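Long-range contact in Nitrate/nitrite sensor protein narX (Escherichia coli K12, PDB 3EZI), which senses nitrate and nitrite through its periplasmic domain and, as a histidine kinase, relays the signal to the response regulators NarL and NarP: residues Ser16-Ala21 with Lys30-Glu35. Sequence-based numbering, arbitrary orientation. Where two conformers were deposited one is given.
Sequences SYRLLA and KPLIKE
L19 and L32 meet side chain to side chain between helix 3-22 and helix 30-40, running past each other in opposite directions, with L19 CD2 3.6 Å from L32 CD1. I33 crosses L19 at about a right angle: its CG1, anti to its own carbonyl carbon (chi1 -62°), lies 4.0 Å from L19 CD2. The two methyls of L32 divide the work, for while CD1 faces L19, L32 CD2 sits over one face of the R18 guanidinium, 4.0 Å from R18 CZ and displaced toward the rim. Bends at chi2 and chi3 carry the arginine across this leucine to E35. R18 NH2 donates to E35 OE2 at 3.3 Å, a long salt bridge and a less certain one, since E35 adopts two conformers. In the conformer described, OE2 lies almost in the guanidinium plane but is approached from above the carboxylate, the planes being 83° apart. A water accepts from R18 NH2 at 2.9 Å and donates to L32 O. An alanine in place of R18 would probably leave E35 without its cationic mate across the contact and L32 CD2 without its flat cover. In this periplasmic sensor domain, segments 16-21 and 30-35, nearly antiparallel (160°), thus illustrate apolar packing, extended by M36 against L19, bordered by a direct salt bridge, likely of modest strength, and a water bridge.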
loop_
_atom_site.group_PDB
_atom_site.type_symbol
_atom_site.label_atom_id
_atom_site.label_comp_id
_atom_site.label_asym_id
_atom_site.label_seq_id
_atom_site.Cartn_x
_atom_site.Cartn_y
_atom_site.Cartn_z
ATOM N N SER A 16 -0.895 2.909 -5.662
ATOM C CA SER A 16 -2.186 3.433 -5.201
ATOM C C SER A 16 -2.582 4.684 -6.020
ATOM O O SER A 16 -3.757 4.861 -6.349
ATOM C CB SER A 16 -2.151 3.756 -3.698
ATOM O OG SER A 16 -1.480 4.965 -3.428
ATOM N N TYR A 17 -1.614 5.543 -6.361
ATOM C CA TYR A 17 -1.941 6.719 -7.164
ATOM C C TYR A 17 -2.377 6.254 -8.546
ATOM O O TYR A 17 -3.262 6.867 -9.144
ATOM C CB TYR A 17 -0.733 7.663 -7.368
ATOM C CG TYR A 17 -0.208 8.398 -6.141
ATOM C CD1 TYR A 17 -1.046 8.796 -5.128
ATOM C CD2 TYR A 17 1.149 8.745 -6.057
ATOM C CE1 TYR A 17 -0.556 9.551 -4.013
ATOM C CE2 TYR A 17 1.653 9.499 -4.962
ATOM C CZ TYR A 17 0.783 9.893 -3.949
ATOM O OH TYR A 17 1.256 10.668 -2.900
ATOM N N ARG A 18 -1.713 5.212 -9.079
ATOM C CA ARG A 18 -2.034 4.647 -10.400
ATOM C C ARG A 18 -3.476 4.096 -10.473
ATOM O O ARG A 18 -4.191 4.308 -11.453
ATOM C CB ARG A 18 -1.063 3.504 -10.740
ATOM C CG ARG A 18 -0.022 3.800 -11.766
ATOM C CD ARG A 18 0.265 2.571 -12.646
ATOM N NE ARG A 18 0.382 1.348 -11.854
ATOM C CZ ARG A 18 1.258 0.392 -12.129
ATOM N NH1 ARG A 18 2.067 0.532 -13.166
ATOM N NH2 ARG A 18 1.350 -0.680 -11.349
ATOM N N LEU A 19 -3.886 3.363 -9.437
ATOM C CA LEU A 19 -5.248 2.834 -9.361
ATOM C C LEU A 19 -6.255 3.961 -9.193
ATOM O O LEU A 19 -7.343 3.907 -9.764
ATOM C CB LEU A 19 -5.392 1.820 -8.183
ATOM C CG LEU A 19 -5.092 0.379 -8.585
ATOM C CD1 LEU A 19 -4.998 -0.525 -7.331
ATOM C CD2 LEU A 19 -6.219 -0.105 -9.503
ATOM N N LEU A 20 -5.915 5.003 -8.437
ATOM C CA LEU A 20 -6.884 6.096 -8.283
ATOM C C LEU A 20 -7.141 6.779 -9.628
ATOM O O LEU A 20 -8.261 7.197 -9.914
ATOM C CB LEU A 20 -6.390 7.143 -7.274
ATOM C CG LEU A 20 -7.265 8.375 -6.893
ATOM C CD1 LEU A 20 -8.558 7.941 -6.189
ATOM C CD2 LEU A 20 -6.438 9.290 -5.929
ATOM N N ALA A 21 -6.079 6.914 -10.417
ATOM C CA ALA A 21 -6.168 7.565 -11.724
ATOM C C ALA A 21 -7.008 6.742 -12.710
ATOM O O ALA A 21 -7.524 7.288 -13.714
ATOM C CB ALA A 21 -4.739 7.805 -12.293
ATOM N N LYS A 30 -7.700 -5.278 -13.297
ATOM C CA LYS A 30 -7.462 -6.386 -12.392
ATOM C C LYS A 30 -5.982 -6.685 -12.178
ATOM O O LYS A 30 -5.573 -7.010 -11.069
ATOM C CB LYS A 30 -8.215 -7.645 -12.852
ATOM C CG LYS A 30 -9.655 -7.650 -12.393
ATOM C CD LYS A 30 -10.496 -8.632 -13.198
ATOM C CE LYS A 30 -11.943 -8.629 -12.738
ATOM N NZ LYS A 30 -12.053 -9.125 -11.333
ATOM N N PRO A 31 -5.163 -6.589 -13.237
ATOM C CA PRO A 31 -3.731 -6.850 -13.114
ATOM C C PRO A 31 -3.052 -5.866 -12.147
ATOM O O PRO A 31 -2.114 -6.245 -11.459
ATOM C CB PRO A 31 -3.230 -6.697 -14.547
ATOM C CG PRO A 31 -4.394 -7.270 -15.347
ATOM C CD PRO A 31 -5.566 -6.564 -14.663
ATOM N N LEU A 32 -3.545 -4.626 -12.086
ATOM C CA LEU A 32 -2.946 -3.631 -11.167
ATOM C C LEU A 32 -3.225 -4.041 -9.727
ATOM O O LEU A 32 -2.383 -3.854 -8.817
ATOM C CB LEU A 32 -3.553 -2.233 -11.323
ATOM C CG LEU A 32 -3.554 -1.494 -12.652
ATOM C CD1 LEU A 32 -4.109 -0.059 -12.448
ATOM C CD2 LEU A 32 -2.143 -1.458 -13.169
ATOM N N ILE A 33 -4.428 -4.545 -9.505
ATOM C CA ILE A 33 -4.801 -4.933 -8.156
ATOM C C ILE A 33 -3.959 -6.137 -7.758
ATOM O O ILE A 33 -3.441 -6.219 -6.646
ATOM C CB ILE A 33 -6.342 -5.177 -8.071
ATOM C CG1 ILE A 33 -7.085 -3.873 -8.396
ATOM C CG2 ILE A 33 -6.745 -5.668 -6.640
ATOM C CD1 ILE A 33 -8.636 -4.066 -8.452
ATOM N N LYS A 34 -3.765 -7.060 -8.684
ATOM C CA LYS A 34 -2.958 -8.245 -8.389
ATOM C C LYS A 34 -1.503 -7.892 -8.058
ATOM O O LYS A 34 -0.892 -8.418 -7.115
ATOM C CB LYS A 34 -3.007 -9.218 -9.587
ATOM C CG LYS A 34 -2.235 -10.514 -9.309
ATOM C CD LYS A 34 -2.828 -11.212 -8.097
ATOM C CE LYS A 34 -2.131 -12.507 -7.674
ATOM N NZ LYS A 34 -2.866 -13.108 -6.504
ATOM N N GLU A 35 -0.939 -6.994 -8.846
ATOM C CA GLU A 35 0.432 -6.550 -8.643
ATOM C C GLU A 35 0.554 -5.893 -7.265
ATOM O O GLU A 35 1.516 -6.137 -6.528
ATOM C CB GLU A 35 0.793 -5.541 -9.731
ATOM C CG GLU A 35 2.265 -5.243 -9.884
ATOM C CD GLU A 35 2.513 -4.291 -11.041
ATOM O OE1 GLU A 35 1.951 -4.535 -12.135
ATOM O OE2 GLU A 35 3.257 -3.306 -10.856
HETATM O O HOH W 1 -0.500 -2.008 -9.478
#